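Local structure of diacylglycerol O-acyltransferase (Marinobacter hydrocarbonoclasticus, 6CHJ) at residues B[376-381]-B[410-415]; B[21-26]-B[401-406]; B[289-294]-B[313-318]; B[239-244]-B[424-429]; B[101-106]-B[129-134]. The protein probably transfers an acyl chain from acyl-CoA to diacylglycerol, making triacylglycerol, and also belongs to the enzymes that form wax esters. All coordinates share one frame; numbering follows the deposited sequence.

Contact 1: B[376-381]-B[410-415]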
# COMPACT_ATOMS: atom_id res chain seq x y z
N VAL B 376 14.29 -21.93 -0.47
CA VAL B 376 14.19 -20.73 0.35
C VAL B 376 15.55 -20.04 0.40
O VAL B 376 16.59 -20.68 0.25
CB VAL B 376 13.68 -21.12 1.77
CG1 VAL B 376 14.58 -22.18 2.39
CG2 VAL B 376 13.56 -19.89 2.66
N VAL B 377 15.53 -18.73 0.62
CA VAL B 377 16.73 -17.94 0.90
C VAL B 377 16.86 -17.80 2.41
O VAL B 377 15.88 -17.48 3.09
CB VAL B 377 16.66 -16.56 0.24
CG1 VAL B 377 17.87 -15.69 0.67
CG2 VAL B 377 16.59 -16.72 -1.28
N ILE B 378 18.05 -18.06 2.94
CA ILE B 378 18.36 -17.80 4.34
C ILE B 378 19.57 -16.87 4.35
O ILE B 378 20.71 -17.33 4.19
CB ILE B 378 18.64 -19.08 5.13
CG1 ILE B 378 17.52 -20.11 4.95
CG2 ILE B 378 18.82 -18.73 6.61
CD1 ILE B 378 17.68 -21.37 5.84
N SER B 379 19.33 -15.58 4.53
CA SER B 379 20.37 -14.57 4.46
C SER B 379 20.81 -14.17 5.85
O SER B 379 19.99 -14.03 6.76
CB SER B 379 19.89 -13.34 3.70
OG SER B 379 20.97 -12.74 3.01
N ASN B 380 22.12 -13.98 6.02
CA ASN B 380 22.69 -13.66 7.32
C ASN B 380 23.70 -12.55 7.12
O ASN B 380 24.77 -12.78 6.55
CB ASN B 380 23.34 -14.88 7.95
CG ASN B 380 23.57 -14.70 9.43
OD1 ASN B 380 23.74 -13.58 9.90
ND2 ASN B 380 23.56 -15.80 10.18
N VAL B 381 23.36 -11.34 7.55
CA VAL B 381 24.25 -10.21 7.36
C VAL B 381 24.55 -9.58 8.72
O VAL B 381 23.69 -8.90 9.31
CB VAL B 381 23.64 -9.23 6.35
CG1 VAL B 381 23.66 -9.88 4.97
CG2 VAL B 381 22.21 -8.88 6.73
N LEU B 410 8.70 -17.64 0.82
CA LEU B 410 9.27 -17.36 2.12
C LEU B 410 10.71 -16.90 1.98
O LEU B 410 11.50 -17.50 1.25
CB LEU B 410 9.22 -18.60 3.02
CG LEU B 410 9.75 -18.52 4.47
CD1 LEU B 410 9.01 -17.50 5.35
CD2 LEU B 410 9.70 -19.88 5.12
N ASN B 411 11.06 -15.82 2.67
CA ASN B 411 12.42 -15.33 2.71
C ASN B 411 12.82 -15.14 4.16
O ASN B 411 12.19 -14.36 4.89
CB ASN B 411 12.57 -14.03 1.91
CG ASN B 411 14.01 -13.65 1.70
OD1 ASN B 411 14.77 -13.53 2.65
ND2 ASN B 411 14.41 -13.50 0.45
N MET B 412 13.85 -15.86 4.59
CA MET B 412 14.31 -15.82 5.97
C MET B 412 15.56 -14.95 6.01
O MET B 412 16.55 -15.25 5.33
CB MET B 412 14.61 -17.21 6.50
CG MET B 412 13.40 -18.15 6.55
SD MET B 412 13.83 -19.82 7.11
CE MET B 412 13.32 -19.81 8.82
N THR B 413 15.51 -13.87 6.78
CA THR B 413 16.66 -12.98 6.84
C THR B 413 17.08 -12.77 8.28
O THR B 413 16.25 -12.57 9.17
CB THR B 413 16.37 -11.67 6.18
OG1 THR B 413 15.02 -11.27 6.50
CG2 THR B 413 16.52 -11.80 4.67
N LEU B 414 18.39 -12.79 8.47
CA LEU B 414 19.00 -12.86 9.78
C LEU B 414 20.07 -11.80 9.92
O LEU B 414 20.76 -11.44 8.96
CB LEU B 414 19.62 -14.20 10.03
CG LEU B 414 18.45 -15.12 10.25
CD1 LEU B 414 18.24 -16.03 9.09
CD2 LEU B 414 18.76 -15.87 11.48
N THR B 415 20.21 -11.31 11.15
CA THR B 415 21.21 -10.32 11.49
C THR B 415 21.48 -10.47 12.97
O THR B 415 20.76 -11.18 13.69
CB THR B 415 20.75 -8.89 11.13
OG1 THR B 415 21.82 -7.97 11.38
CG2 THR B 415 19.57 -8.50 11.95
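Leu414 and Ile378 carry the dense side of this contact: their side chains lie side by side and point the same way, with Leu414 CD1 3.7 Å from Ile378 CG2. The same leucine presses on the neighbouring backbone, its CB 3.3 Å from Ser379 O. Its CG is anti to its own carbonyl carbon (chi1 -73°), and CD1 also lies 3.5 Å from Ser379 O. Met412 continues this apolar face, its SD lying 4.3 Å from Ile378 CG1. Flexible and branched aliphatic chains suit the place, since helix 262-280 closes over all three through Cys270 and Val266. The two strands run parallel at the middle of the second six-stranded mixed sheet of the chain, built mostly from its C-terminal part. As in any parallel pair, one residue serves two partners: Met412 N binds Val377 O at 3.0 Å, whereas Met412 O accepts Ser379 N. Two residues on, Leu414 does likewise with Ser379 O and Val381 N, although the Leu414 N to Ser379 O bond is short (2.6 Å) and bent (134° at the hydrogen). The other face is looser and more polar. Here Val377 and Ser379 are partly exposed, and Ser379 CB merely touches Thr413 CG2 at 3.8 Å. The hydroxyl of Thr413 turns to Gly424 O in the next strand, and Asn411 ND2 makes a weak bond to Ile403 O. At the far end Thr415 OG1, anti to its backbone N, donates to Val381 O at 2.9 Å, a side chain supplying the last bond of the pair.

Contact 2: B[21-26]-B[401-406]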
# COMPACT_ATOMS: atom_id res chain seq x y z
N MET B 21 9.35 -5.16 -4.92
CA MET B 21 10.79 -5.33 -4.91
C MET B 21 11.44 -4.27 -4.02
O MET B 21 12.48 -3.69 -4.35
CB MET B 21 11.33 -5.31 -6.35
CG MET B 21 10.87 -6.53 -7.19
SD MET B 21 11.36 -8.17 -6.54
CE MET B 21 13.07 -7.91 -6.30
N HIS B 22 10.81 -3.98 -2.90
CA HIS B 22 11.38 -3.11 -1.89
C HIS B 22 11.82 -3.94 -0.68
O HIS B 22 11.22 -4.97 -0.38
CB HIS B 22 10.39 -2.03 -1.45
CG HIS B 22 9.10 -2.56 -0.90
ND1 HIS B 22 7.94 -2.64 -1.64
CD2 HIS B 22 8.78 -3.01 0.34
CE1 HIS B 22 6.97 -3.14 -0.90
NE2 HIS B 22 7.46 -3.38 0.31
N VAL B 23 12.87 -3.50 -0.01
CA VAL B 23 13.25 -4.08 1.26
C VAL B 23 12.77 -3.16 2.37
O VAL B 23 12.31 -2.04 2.13
CB VAL B 23 14.77 -4.31 1.36
CG1 VAL B 23 15.28 -5.09 0.14
CG2 VAL B 23 15.48 -2.95 1.51
N GLY B 24 12.89 -3.63 3.61
CA GLY B 24 12.42 -2.90 4.77
C GLY B 24 13.21 -3.31 6.00
O GLY B 24 13.94 -4.30 6.00
N GLY B 25 13.05 -2.52 7.05
CA GLY B 25 13.63 -2.83 8.34
C GLY B 25 12.76 -2.33 9.47
O GLY B 25 12.17 -1.24 9.39
N LEU B 26 12.68 -3.11 10.53
CA LEU B 26 11.86 -2.81 11.69
C LEU B 26 12.76 -2.62 12.91
O LEU B 26 13.33 -3.58 13.42
CB LEU B 26 10.84 -3.91 11.95
CG LEU B 26 10.08 -3.66 13.25
CD1 LEU B 26 9.27 -2.33 13.18
CD2 LEU B 26 9.20 -4.85 13.57
N VAL B 401 13.37 -6.93 6.71
CA VAL B 401 12.13 -7.30 6.04
C VAL B 401 12.49 -7.45 4.58
O VAL B 401 12.85 -6.47 3.92
CB VAL B 401 11.02 -6.26 6.21
CG1 VAL B 401 9.68 -6.87 5.83
CG2 VAL B 401 10.99 -5.71 7.64
N SER B 402 12.43 -8.67 4.06
CA SER B 402 13.04 -8.88 2.76
C SER B 402 11.96 -9.06 1.67
O SER B 402 10.81 -8.61 1.84
CB SER B 402 14.00 -10.06 2.87
OG SER B 402 15.08 -9.87 1.98
N ILE B 403 12.33 -9.71 0.57
CA ILE B 403 11.50 -9.80 -0.63
C ILE B 403 11.10 -11.25 -0.86
O ILE B 403 11.97 -12.13 -0.96
CB ILE B 403 12.25 -9.26 -1.86
CG1 ILE B 403 12.61 -7.78 -1.72
CG2 ILE B 403 11.48 -9.53 -3.14
CD1 ILE B 403 13.77 -7.37 -2.66
N ASP B 404 9.80 -11.50 -0.96
CA ASP B 404 9.23 -12.70 -1.56
C ASP B 404 9.06 -12.54 -3.08
O ASP B 404 8.90 -11.43 -3.61
CB ASP B 404 7.87 -13.02 -0.97
CG ASP B 404 7.92 -13.28 0.50
OD1 ASP B 404 8.89 -13.92 0.97
OD2 ASP B 404 6.97 -12.85 1.19
N MET B 405 9.03 -13.68 -3.76
CA MET B 405 8.84 -13.79 -5.20
C MET B 405 7.89 -14.95 -5.48
O MET B 405 7.76 -15.87 -4.67
CB MET B 405 10.15 -14.08 -5.93
CG MET B 405 10.97 -12.89 -6.27
SD MET B 405 12.34 -13.43 -7.29
CE MET B 405 11.43 -14.22 -8.65
N ASP B 406 7.26 -14.90 -6.67
CA ASP B 406 6.68 -16.11 -7.27
C ASP B 406 7.68 -17.25 -7.16
O ASP B 406 8.83 -17.12 -7.60
CB ASP B 406 6.36 -15.87 -8.75
CG ASP B 406 4.97 -15.27 -9.00
OD1 ASP B 406 4.12 -15.21 -8.08
OD2 ASP B 406 4.72 -14.87 -10.15
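Ile403 reaches from the loop 401-406 towards the start of strand 22-30, and its side chain makes most of the apolar contact. Its CB serves as the branch point. CG2, anti to the backbone N, goes to the thioether of Met21, 3.7 Å from SD. CG1, on the other branch, passes over the backbone and comes 3.4 Å from His22 O. At the tip, CD1 sits between two partners, Met21 CE at 3.7 Å and Val23 CG1 at 3.9 Å. Met21 sets out away from the loop but is bent at chi2 (-59°) and chi3 (-51°), which folds its sulfur and methyl back across the isoleucine at about a right angle; an unbranched, pliable chain can make that return. Next along, the backbones pair antiparallel. Gly24 N donates to Val401 O at 2.9 Å, and Val401 N returns to Gly24 O at 2.8 Å, approaching 50° above the carbonyl plane. Gly24 suits the position: a beta carbon there would lie on the Val401 side-chain face, a tight 3.4 Å or so from Val401 CB. Two residues before Gly24, His22 NE2 bonds to His104 O of helix 93-105. Since strand 393-401 belongs to the C-terminal part of the chain, this pairing fits the CoA-dependent acyltransferase fold, in which a strand of the second domain crosses over to extend the sheet of the first.

Contact 3: B[289-294]-B[313-318]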
# COMPACT_ATOMS: atom_id res chain seq x y z
N LEU B 289 14.68 -30.19 2.25
CA LEU B 289 14.69 -28.87 1.66
C LEU B 289 16.12 -28.39 1.43
O LEU B 289 17.05 -28.78 2.16
CB LEU B 289 13.95 -27.87 2.55
CG LEU B 289 12.50 -27.58 2.21
CD1 LEU B 289 11.66 -28.82 2.36
CD2 LEU B 289 11.99 -26.48 3.14
N VAL B 290 16.29 -27.53 0.42
CA VAL B 290 17.58 -26.92 0.11
C VAL B 290 17.45 -25.41 0.25
O VAL B 290 16.44 -24.83 -0.18
CB VAL B 290 18.05 -27.30 -1.30
CG1 VAL B 290 19.30 -26.50 -1.70
CG2 VAL B 290 18.29 -28.80 -1.38
N ALA B 291 18.47 -24.78 0.84
CA ALA B 291 18.48 -23.35 1.12
C ALA B 291 19.57 -22.63 0.34
O ALA B 291 20.71 -23.07 0.29
CB ALA B 291 18.70 -23.09 2.61
N PHE B 292 19.20 -21.48 -0.23
CA PHE B 292 20.16 -20.55 -0.82
C PHE B 292 20.79 -19.71 0.29
O PHE B 292 20.10 -18.90 0.92
CB PHE B 292 19.42 -19.68 -1.85
CG PHE B 292 20.28 -18.63 -2.54
CD1 PHE B 292 20.48 -18.68 -3.91
CD2 PHE B 292 20.84 -17.57 -1.83
CE1 PHE B 292 21.24 -17.71 -4.54
CE2 PHE B 292 21.61 -16.61 -2.46
CZ PHE B 292 21.81 -16.68 -3.82
N VAL B 293 22.10 -19.86 0.49
CA VAL B 293 22.79 -19.29 1.65
C VAL B 293 24.03 -18.49 1.27
O VAL B 293 25.08 -19.09 1.00
CB VAL B 293 23.18 -20.39 2.65
CG1 VAL B 293 23.79 -19.78 3.90
CG2 VAL B 293 21.97 -21.27 2.99
N PRO B 294 23.98 -17.16 1.25
CA PRO B 294 25.21 -16.38 1.09
C PRO B 294 26.18 -16.64 2.25
O PRO B 294 25.77 -16.84 3.39
CB PRO B 294 24.73 -14.93 1.07
CG PRO B 294 23.25 -15.00 0.71
CD PRO B 294 22.77 -16.31 1.29
N ALA B 313 22.96 -25.20 0.40
CA ALA B 313 23.08 -26.06 1.56
C ALA B 313 21.78 -26.82 1.80
O ALA B 313 20.70 -26.22 1.86
CB ALA B 313 23.45 -25.25 2.81
N SER B 314 21.89 -28.14 1.91
CA SER B 314 20.76 -28.96 2.30
C SER B 314 20.38 -28.63 3.73
O SER B 314 21.24 -28.52 4.61
CB SER B 314 21.10 -30.44 2.19
OG SER B 314 20.29 -31.22 3.06
N LEU B 315 19.07 -28.49 3.97
CA LEU B 315 18.59 -28.27 5.32
C LEU B 315 18.30 -29.56 6.07
O LEU B 315 18.13 -29.52 7.30
CB LEU B 315 17.35 -27.36 5.30
CG LEU B 315 17.71 -25.92 4.89
CD1 LEU B 315 16.51 -25.01 4.92
CD2 LEU B 315 18.82 -25.37 5.74
N HIS B 316 18.24 -30.70 5.36
CA HIS B 316 18.06 -32.03 5.98
C HIS B 316 16.77 -32.10 6.78
O HIS B 316 16.74 -32.59 7.91
CB HIS B 316 19.24 -32.40 6.89
CG HIS B 316 20.52 -32.61 6.15
ND1 HIS B 316 21.58 -31.74 6.24
CD2 HIS B 316 20.90 -33.60 5.30
CE1 HIS B 316 22.56 -32.18 5.47
NE2 HIS B 316 22.18 -33.30 4.89
N THR B 317 15.69 -31.60 6.19
CA THR B 317 14.39 -31.63 6.83
C THR B 317 13.77 -33.02 6.84
O THR B 317 12.67 -33.18 7.36
CB THR B 317 13.46 -30.63 6.14
OG1 THR B 317 13.47 -30.87 4.72
CG2 THR B 317 13.97 -29.24 6.42
N ASP B 318 14.46 -34.01 6.29
CA ASP B 318 14.05 -35.40 6.37
C ASP B 318 14.62 -36.11 7.59
O ASP B 318 14.29 -37.28 7.82
CB ASP B 318 14.49 -36.14 5.10
CG ASP B 318 15.99 -36.29 5.01
OD1 ASP B 318 16.47 -37.37 4.60
OD2 ASP B 318 16.71 -35.33 5.37
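Ala291 and Ala313 face each other as an antiparallel hydrogen-bonded pair, with Val290 and Ser314 as the non-hydrogen-bonded pair beside them. Ala291 N gives a nearly straight bond to Ala313 O (2.8 Å, 170° at the hydrogen), and the return bond from Ala313 N to Ala291 O is longer and more bent. One step further, Leu315 N reaches Leu289 O at 2.7 Å. There the regular pattern stops, because the chain turns through Leu315 and His316, the latter in a left-handed conformation. Thr317 fills in: its OG1, placed between the backbone N and the carbonyl carbon (chi1 52°), accepts Leu289 N at 2.8 Å. A threonine hydroxyl thus takes the bond that a continuing strand would have offered through a backbone carbonyl. Side chains gather on the face shared by the two alanines. Leu315 leans over from the turn and sets CD1 3.7 Å from Ala291 CB, while its CB lies 3.5 Å from Leu289 O; the small alanine methyl leaves room for this leucine to reach across. Val293 CG2 meets Ala313 CB more loosely, at 4.3 Å. Helix 262-280 packs over Leu315 through Thr267, Ala271 and Leu274. In the turn, Ser314 OG stands 3.2 Å above the centre of the His316 ring and receives a weak bond from His316 N. The two strands follow one another in the chain with a connection that is almost wholly unmodelled, forming an antiparallel pair at the edge of the mixed sheet, where 310-314 is the outermost strand within the chain; 290-294 runs parallel to its other neighbour, 376-380.

Contact 4: B[239-244]-B[424-429]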
# COMPACT_ATOMS: atom_id res chain seq x y z
N ARG B 239 1.47 -9.88 2.57
CA ARG B 239 2.63 -10.34 3.31
C ARG B 239 2.23 -10.66 4.74
O ARG B 239 1.29 -10.09 5.28
CB ARG B 239 3.74 -9.28 3.30
CG ARG B 239 4.32 -9.03 1.90
CD ARG B 239 5.01 -10.29 1.38
NE ARG B 239 5.45 -10.17 -0.01
CZ ARG B 239 4.74 -10.60 -1.04
NH1 ARG B 239 3.56 -11.17 -0.84
NH2 ARG B 239 5.20 -10.44 -2.28
N ARG B 240 2.93 -11.62 5.31
CA ARG B 240 2.93 -11.88 6.73
C ARG B 240 4.36 -11.78 7.21
O ARG B 240 5.25 -12.46 6.66
CB ARG B 240 2.33 -13.25 7.07
CG ARG B 240 1.30 -13.18 8.19
CD ARG B 240 1.02 -14.54 8.82
NE ARG B 240 0.00 -14.46 9.86
CZ ARG B 240 0.19 -13.90 11.05
NH1 ARG B 240 1.37 -13.36 11.37
NH2 ARG B 240 -0.80 -13.88 11.94
N PHE B 241 4.59 -10.91 8.19
CA PHE B 241 5.91 -10.67 8.76
C PHE B 241 5.98 -11.21 10.18
O PHE B 241 5.07 -11.01 10.98
CB PHE B 241 6.25 -9.18 8.77
CG PHE B 241 7.62 -8.88 9.29
CD1 PHE B 241 8.74 -9.50 8.75
CD2 PHE B 241 7.79 -7.98 10.32
CE1 PHE B 241 10.00 -9.21 9.22
CE2 PHE B 241 9.06 -7.69 10.80
CZ PHE B 241 10.16 -8.30 10.25
N ALA B 242 7.07 -11.91 10.48
CA ALA B 242 7.29 -12.52 11.79
C ALA B 242 8.75 -12.31 12.14
O ALA B 242 9.64 -12.72 11.39
CB ALA B 242 6.94 -14.01 11.80
N ALA B 243 8.99 -11.65 13.26
CA ALA B 243 10.34 -11.34 13.71
C ALA B 243 10.45 -11.67 15.18
O ALA B 243 9.44 -11.69 15.91
CB ALA B 243 10.70 -9.86 13.46
N GLN B 244 11.68 -11.94 15.62
CA GLN B 244 11.96 -12.31 17.01
C GLN B 244 13.47 -12.34 17.22
O GLN B 244 14.25 -12.51 16.27
CB GLN B 244 11.35 -13.67 17.38
CG GLN B 244 11.54 -14.14 18.84
CD GLN B 244 11.30 -13.04 19.88
OE1 GLN B 244 12.12 -12.12 20.06
NE2 GLN B 244 10.17 -13.15 20.58
N GLY B 424 14.20 -12.29 10.80
CA GLY B 424 13.10 -11.72 10.05
C GLY B 424 12.56 -12.66 8.99
O GLY B 424 13.24 -12.95 8.00
N LEU B 425 11.34 -13.15 9.20
CA LEU B 425 10.65 -14.04 8.27
C LEU B 425 9.54 -13.25 7.57
O LEU B 425 8.60 -12.79 8.24
CB LEU B 425 10.06 -15.25 9.00
CG LEU B 425 10.97 -15.95 10.03
CD1 LEU B 425 10.35 -17.24 10.51
CD2 LEU B 425 12.34 -16.23 9.47
N ILE B 426 9.64 -13.11 6.25
CA ILE B 426 8.61 -12.44 5.44
C ILE B 426 8.06 -13.45 4.44
O ILE B 426 8.82 -14.17 3.78
CB ILE B 426 9.16 -11.19 4.74
CG1 ILE B 426 8.03 -10.41 4.06
CG2 ILE B 426 10.28 -11.53 3.76
CD1 ILE B 426 7.28 -9.51 5.00
N GLY B 427 6.74 -13.53 4.35
CA GLY B 427 6.13 -14.56 3.53
C GLY B 427 4.82 -14.11 2.91
O GLY B 427 4.16 -13.17 3.40
N CYS B 428 4.46 -14.79 1.81
CA CYS B 428 3.16 -14.56 1.21
C CYS B 428 2.08 -15.04 2.17
O CYS B 428 2.09 -16.20 2.59
CB CYS B 428 3.05 -15.27 -0.14
SG CYS B 428 1.33 -15.47 -0.68
N ARG B 429 1.17 -14.14 2.56
CA ARG B 429 0.14 -14.49 3.54
C ARG B 429 -0.74 -15.65 3.08
O ARG B 429 -1.17 -16.45 3.91
CB ARG B 429 -0.74 -13.27 3.83
CG ARG B 429 -1.85 -13.56 4.83
CD ARG B 429 -2.66 -12.33 5.21
NE ARG B 429 -3.51 -12.61 6.36
CZ ARG B 429 -3.17 -12.37 7.63
NH1 ARG B 429 -1.99 -11.83 7.94
NH2 ARG B 429 -4.02 -12.68 8.60
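Arg240 and Gly427, with Ala242 and Leu425, form the two hydrogen-bonded pairs of this antiparallel strand contact. Arg240 N donates to Gly427 O at 2.8 Å and Leu425 N to Ala242 O at 2.8 Å, each with a return bond only slightly longer. The short CA-H...O contact from Arg239 CA to Gly427 O (3.2 Å) shows how closely the backbones approach between such pairs. Apolar contacts centre on Ile426, whose CG1 is anti to the backbone N (chi1 -172°), which carries CD1 across to the other strand. There CD1 touches Phe241 CB at 3.9 Å and also Arg239 CB. The phenylalanine ring swings over the facing strand, its CD1 3.3 Å from Leu425 O, and CE1 comes near Gly424 CA, where glycine presents no side chain to the flat ring. Charged groups meet at the other end. Arg240 and Arg429 set their guanidinium planes only 18° apart, with Arg240 NE 3.8 Å from Arg429 NH1. Two like charges this near would repel, and the repulsion is presumably eased by Asp77 of the second subunit, to which Arg429 NE makes a salt bridge. Separately, Gln436 OE1 accepts a bond from Arg240 NH1. Arg239 leaves the strand on the other side from Arg240; its chain is bent at chi2, and NH2 goes to Gln18 O. Around the pair, Phe241 and Ile426 pack on helix 93-105 and strand 393-401, Ala242 and Leu425 on helix 437-453, while strand 410-417 borders 420-428 along its other edge.

Contact 5: B[101-106]-B[129-134]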
# COMPACT_ATOMS: atom_id res chain seq x y z
N SER B 101 3.32 -6.10 8.23
CA SER B 101 2.89 -7.02 7.17
C SER B 101 1.99 -6.31 6.16
O SER B 101 2.17 -6.47 4.94
CB SER B 101 2.17 -8.22 7.80
OG SER B 101 2.92 -8.77 8.89
N ALA B 102 1.04 -5.50 6.65
CA ALA B 102 0.21 -4.66 5.78
C ALA B 102 1.06 -3.65 5.02
O ALA B 102 0.93 -3.50 3.80
CB ALA B 102 -0.85 -3.94 6.62
N GLU B 103 1.92 -2.92 5.72
CA GLU B 103 2.66 -1.85 5.06
C GLU B 103 3.69 -2.39 4.07
O GLU B 103 3.89 -1.80 3.00
CB GLU B 103 3.31 -0.95 6.12
CG GLU B 103 3.76 0.38 5.56
CD GLU B 103 2.64 1.14 4.83
OE1 GLU B 103 1.52 1.22 5.37
OE2 GLU B 103 2.90 1.64 3.70
N HIS B 104 4.32 -3.54 4.37
CA HIS B 104 5.32 -4.12 3.47
C HIS B 104 4.69 -4.67 2.18
O HIS B 104 5.37 -4.74 1.16
CB HIS B 104 6.10 -5.22 4.20
CG HIS B 104 7.41 -5.55 3.56
ND1 HIS B 104 8.51 -4.72 3.66
CD2 HIS B 104 7.79 -6.60 2.79
CE1 HIS B 104 9.51 -5.24 2.97
NE2 HIS B 104 9.11 -6.39 2.45
N SER B 105 3.40 -5.07 2.21
CA SER B 105 2.68 -5.49 1.01
C SER B 105 2.60 -4.41 -0.08
O SER B 105 2.48 -4.74 -1.26
CB SER B 105 1.25 -5.88 1.37
OG SER B 105 1.23 -6.85 2.38
N HIS B 106 2.60 -3.13 0.28
CA HIS B 106 2.19 -2.08 -0.66
C HIS B 106 3.33 -1.68 -1.59
O HIS B 106 4.42 -1.33 -1.13
CB HIS B 106 1.71 -0.84 0.09
CG HIS B 106 0.59 -1.12 1.05
ND1 HIS B 106 -0.47 -1.95 0.73
CD2 HIS B 106 0.39 -0.71 2.32
CE1 HIS B 106 -1.28 -2.02 1.77
NE2 HIS B 106 -0.79 -1.28 2.75
N ALA B 129 8.45 2.39 17.49
CA ALA B 129 9.05 1.61 16.40
C ALA B 129 9.30 2.49 15.18
O ALA B 129 8.59 3.46 14.92
CB ALA B 129 8.16 0.42 15.99
N LEU B 130 10.33 2.12 14.42
CA LEU B 130 10.54 2.68 13.09
C LEU B 130 10.42 1.54 12.09
O LEU B 130 11.16 0.55 12.19
CB LEU B 130 11.91 3.35 12.95
CG LEU B 130 12.14 4.79 13.38
CD1 LEU B 130 13.39 5.29 12.68
CD2 LEU B 130 10.92 5.71 13.12
N TYR B 131 9.50 1.68 11.14
CA TYR B 131 9.45 0.81 9.98
C TYR B 131 9.88 1.60 8.76
O TYR B 131 9.18 2.53 8.35
CB TYR B 131 8.08 0.19 9.75
CG TYR B 131 8.01 -0.48 8.38
CD1 TYR B 131 8.67 -1.70 8.14
CD2 TYR B 131 7.35 0.14 7.33
CE1 TYR B 131 8.64 -2.29 6.89
CE2 TYR B 131 7.32 -0.43 6.07
CZ TYR B 131 7.96 -1.64 5.85
OH TYR B 131 7.88 -2.17 4.59
N THR B 132 11.00 1.20 8.17
CA THR B 132 11.60 1.86 7.01
C THR B 132 11.49 0.97 5.79
O THR B 132 11.75 -0.23 5.87
CB THR B 132 13.07 2.20 7.29
OG1 THR B 132 13.15 2.96 8.49
CG2 THR B 132 13.68 2.99 6.15
N LYS B 133 11.12 1.56 4.65
CA LYS B 133 10.89 0.83 3.41
C LYS B 133 11.68 1.53 2.32
O LYS B 133 11.46 2.72 2.07
CB LYS B 133 9.38 0.82 3.06
CG LYS B 133 9.00 0.10 1.78
CD LYS B 133 7.62 0.49 1.25
CE LYS B 133 6.51 0.38 2.29
NZ LYS B 133 5.30 -0.25 1.66
N VAL B 134 12.60 0.82 1.67
CA VAL B 134 13.35 1.39 0.55
C VAL B 134 13.36 0.42 -0.61
O VAL B 134 13.52 -0.79 -0.42
CB VAL B 134 14.80 1.76 0.94
CG1 VAL B 134 15.49 2.48 -0.24
CG2 VAL B 134 14.81 2.66 2.16
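The C-terminal end of helix 93-105 rests on the face of the N-terminal sheet, where Tyr131 and Lys133 of strand 127-135 reach up to Glu103, His104 and His106. Helix and strand run nearly in the same direction, 17° apart, with axes 9.9 Å from each other, a gap that long side chains can span. Lys133 leaves the strand with CG anti to the backbone N and then bends at chi3 (-52°), bringing NZ under the helix end. There NZ donates to His106 O at 3.1 Å and to Glu103 O, where the modelled 2.5 Å is so short that the exact length is doubtful. A positive amine suits these carbonyls, whose partial negative charge at a helix C-terminus should favour it. Glu103 OE2 adds only a long salt bridge, 3.7 Å from Lys133 NZ. Tyr131 points its phenol at the imidazole: OH and His104 ND1 share a 2.8 Å hydrogen bond (152°), made at the edge of both rings, while the side chains cross at about a right angle. Glu103 CG approaches the tyrosine ring obliquely, 3.7 Å from Tyr131 CE2. His104 NE2 in turn bonds to Ser402 O, and the His106 ring stacks on His106 of the second subunit. Strand 127-135 leads directly into the HHxxxDG motif of the CoA-dependent acyltransferases, so this helix-on-sheet packing lies just before the expected active-site sequence.

In the fold
Contacts 1, 3 and 4 lie in one mixed sheet: contact 1 at its middle, contact 3 at one edge and contact 4 at the other, their centres 12 Å and 11 Å from that of contact 1. Contact 2 pairs strands of the N-terminal sheet and contact 5 sets a helix on it, using neighbouring strands 22-30 and 127-135; their centres are about 9 Å apart. Contact 2 is the seam, touching contacts 1, 4 and 5 through Asn411, Arg239 and His104. Helix 93-105 also joins the halves, as Ser101 and Ser105 bond to the backbone of 239-244. His135 and His136 of the HHxxxDG motif, the presumed active site, follow contact 5 and border Met21 and Val23 of contact 2.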